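HI1317 (Haemophilus influenzae, PDB 1JOV) probably interconverts the alpha and beta anomers of D-glucose 6-phosphate. Local coordinates at residues M200-L205 with S221-W226. Residues are numbered along the deposited sequence; the frame is centred on the assembly and turned at random.
Sequences MQNQIL and SQFVLW
The backbones of Asn202 and Phe223 run in roughly the same direction on strands of two different sheets, with their CA atoms 9.6 Å apart. Side chains alone bridge this gap. Phe223 reaches toward 200-205 and Asn202 extends to meet it. The amide of Asn202 stands nearly upright on the ring, its plane 86° from that of the phenyl. Its nitrogen end points at one face, offset toward the rim, with ND2 of Asn202 3.4 Å from CE2 of Phe223. With chi1 at 35°, CG of Asn202 is flanked by the backbone N and carbonyl carbon, and the amide swings over the ring. A hydrogen bond between OD1 of Asn202 and NE2 of His217 helps set the amide's rotation, and the His217 ring meets Phe223. Met200 adds a more distant Met-aromatic contact. The chain of Met200 bends at chi2 and chi3 and brings SD of Met200 obliquely to the ring, 4.2 Å from CZ of Phe223. Strand 211-218 pairs with 201-206, and the chain crosses to 222-227 in the other sheet. This is buried intersheet packing in the beta-sandwich of the galactose mutarotase-like fold. The Phe223 side chain lies about 6 Å from that of Glu248, a predicted active-site residue.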
loop_
_atom_site.group_PDB
_atom_site.type_symbol
_atom_site.label_atom_id
_atom_site.label_comp_id
_atom_site.label_asym_id
_atom_site.label_seq_id
_atom_site.Cartn_x
_atom_site.Cartn_y
_atom_site.Cartn_z
ATOM N N MET A 200 4.346 7.894 -15.304
ATOM C CA MET A 200 4.069 7.799 -13.854
ATOM C C MET A 200 2.597 7.801 -13.454
ATOM O O MET A 200 2.280 7.780 -12.253
ATOM C CB MET A 200 4.832 8.895 -13.121
ATOM C CG MET A 200 6.338 8.682 -13.230
ATOM S SD MET A 200 6.972 7.135 -12.476
ATOM C CE MET A 200 7.080 7.661 -10.880
ATOM N N GLN A 201 1.690 7.809 -14.437
ATOM C CA GLN A 201 0.272 7.737 -14.124
ATOM C C GLN A 201 -0.393 6.492 -14.698
ATOM O O GLN A 201 -0.152 6.109 -15.839
ATOM C CB GLN A 201 -0.430 9.019 -14.563
ATOM C CG GLN A 201 0.223 10.278 -14.020
ATOM C CD GLN A 201 -0.676 11.492 -14.154
ATOM O OE1 GLN A 201 -1.866 11.410 -13.853
ATOM N NE2 GLN A 201 -0.118 12.618 -14.608
ATOM N N ASN A 202 -1.189 5.839 -13.894
ATOM C CA ASN A 202 -1.996 4.717 -14.341
ATOM C C ASN A 202 -3.250 4.799 -13.509
ATOM O O ASN A 202 -3.268 5.478 -12.489
ATOM C CB ASN A 202 -1.286 3.382 -14.207
ATOM C CG ASN A 202 -0.405 3.345 -12.985
ATOM O OD1 ASN A 202 -0.871 3.518 -11.866
ATOM N ND2 ASN A 202 0.891 3.103 -13.211
ATOM N N GLN A 203 -4.288 4.121 -13.944
ATOM C CA GLN A 203 -5.532 4.269 -13.190
ATOM C C GLN A 203 -6.327 2.990 -13.207
ATOM O O GLN A 203 -6.075 2.105 -14.017
ATOM C CB GLN A 203 -6.302 5.552 -13.552
ATOM C CG GLN A 203 -6.617 5.805 -14.973
ATOM C CD GLN A 203 -5.450 6.370 -15.763
ATOM O OE1 GLN A 203 -4.684 7.236 -15.288
ATOM N NE2 GLN A 203 -5.306 5.883 -16.978
ATOM N N ILE A 204 -7.214 2.806 -12.241
ATOM C CA ILE A 204 -7.920 1.575 -12.168
ATOM C C ILE A 204 -9.384 1.883 -12.291
ATOM O O ILE A 204 -9.975 2.536 -11.447
ATOM C CB ILE A 204 -7.676 0.977 -10.787
ATOM C CG1 ILE A 204 -6.233 0.479 -10.642
ATOM C CG2 ILE A 204 -8.662 -0.110 -10.564
ATOM C CD1 ILE A 204 -5.897 -0.088 -9.132
ATOM N N LEU A 205 -9.938 1.438 -13.396
ATOM C CA LEU A 205 -11.328 1.647 -13.682
ATOM C C LEU A 205 -12.145 0.540 -13.071
ATOM O O LEU A 205 -11.908 -0.640 -13.354
ATOM C CB LEU A 205 -11.546 1.715 -15.188
ATOM C CG LEU A 205 -12.956 2.000 -15.692
ATOM C CD1 LEU A 205 -13.576 3.139 -14.903
ATOM C CD2 LEU A 205 -12.928 2.335 -17.175
ATOM N N SER A 221 10.418 2.883 -10.498
ATOM C CA SER A 221 11.132 2.347 -11.633
ATOM C C SER A 221 10.307 1.182 -12.194
ATOM O O SER A 221 10.371 0.923 -13.398
ATOM C CB SER A 221 12.559 1.929 -11.265
ATOM O OG SER A 221 12.557 1.063 -10.143
ATOM N N GLN A 222 9.555 0.504 -11.336
ATOM C CA GLN A 222 8.771 -0.683 -11.687
ATOM C C GLN A 222 7.350 -0.508 -11.152
ATOM O O GLN A 222 7.151 0.174 -10.129
ATOM C CB GLN A 222 9.272 -2.000 -11.125
ATOM C CG GLN A 222 10.386 -2.649 -11.991
ATOM C CD GLN A 222 11.613 -1.755 -12.085
ATOM O OE1 GLN A 222 12.152 -1.474 -13.169
ATOM N NE2 GLN A 222 12.048 -1.308 -10.954
ATOM N N PHE A 223 6.380 -1.102 -11.793
ATOM C CA PHE A 223 4.996 -1.130 -11.307
ATOM C C PHE A 223 4.600 -2.594 -11.325
ATOM O O PHE A 223 4.672 -3.230 -12.367
ATOM C CB PHE A 223 3.977 -0.347 -12.169
ATOM C CG PHE A 223 4.109 1.129 -12.182
ATOM C CD1 PHE A 223 4.179 1.834 -10.967
ATOM C CD2 PHE A 223 4.124 1.847 -13.382
ATOM C CE1 PHE A 223 4.317 3.200 -10.941
ATOM C CE2 PHE A 223 4.265 3.221 -13.379
ATOM C CZ PHE A 223 4.369 3.876 -12.163
ATOM N N VAL A 224 4.186 -3.147 -10.183
ATOM C CA VAL A 224 3.844 -4.552 -10.113
ATOM C C VAL A 224 2.298 -4.702 -10.097
ATOM O O VAL A 224 1.580 -4.084 -9.275
ATOM C CB VAL A 224 4.476 -5.175 -8.839
ATOM C CG1 VAL A 224 4.111 -6.656 -8.652
ATOM C CG2 VAL A 224 6.017 -5.058 -8.833
ATOM N N LEU A 225 1.748 -5.483 -11.017
ATOM C CA LEU A 225 0.295 -5.631 -11.048
ATOM C C LEU A 225 0.069 -7.034 -10.581
ATOM O O LEU A 225 0.674 -7.952 -11.139
ATOM C CB LEU A 225 -0.211 -5.459 -12.468
ATOM C CG LEU A 225 -1.728 -5.554 -12.655
ATOM C CD1 LEU A 225 -2.464 -4.429 -11.956
ATOM C CD2 LEU A 225 -1.986 -5.500 -14.195
ATOM N N TRP A 226 -0.777 -7.219 -9.542
ATOM C CA TRP A 226 -0.925 -8.549 -8.919
ATOM C C TRP A 226 -2.335 -8.871 -8.394
ATOM O O TRP A 226 -2.927 -8.078 -7.704
ATOM C CB TRP A 226 -0.032 -8.710 -7.713
ATOM C CG TRP A 226 -0.176 -10.006 -6.979
ATOM C CD1 TRP A 226 0.009 -11.288 -7.476
ATOM C CD2 TRP A 226 -0.663 -10.179 -5.631
ATOM N NE1 TRP A 226 -0.243 -12.216 -6.500
ATOM C CE2 TRP A 226 -0.632 -11.560 -5.345
ATOM C CE3 TRP A 226 -1.022 -9.282 -4.592
ATOM C CZ2 TRP A 226 -1.040 -12.066 -4.124
ATOM C CZ3 TRP A 226 -1.429 -9.792 -3.362
ATOM C CH2 TRP A 226 -1.402 -11.160 -3.114
#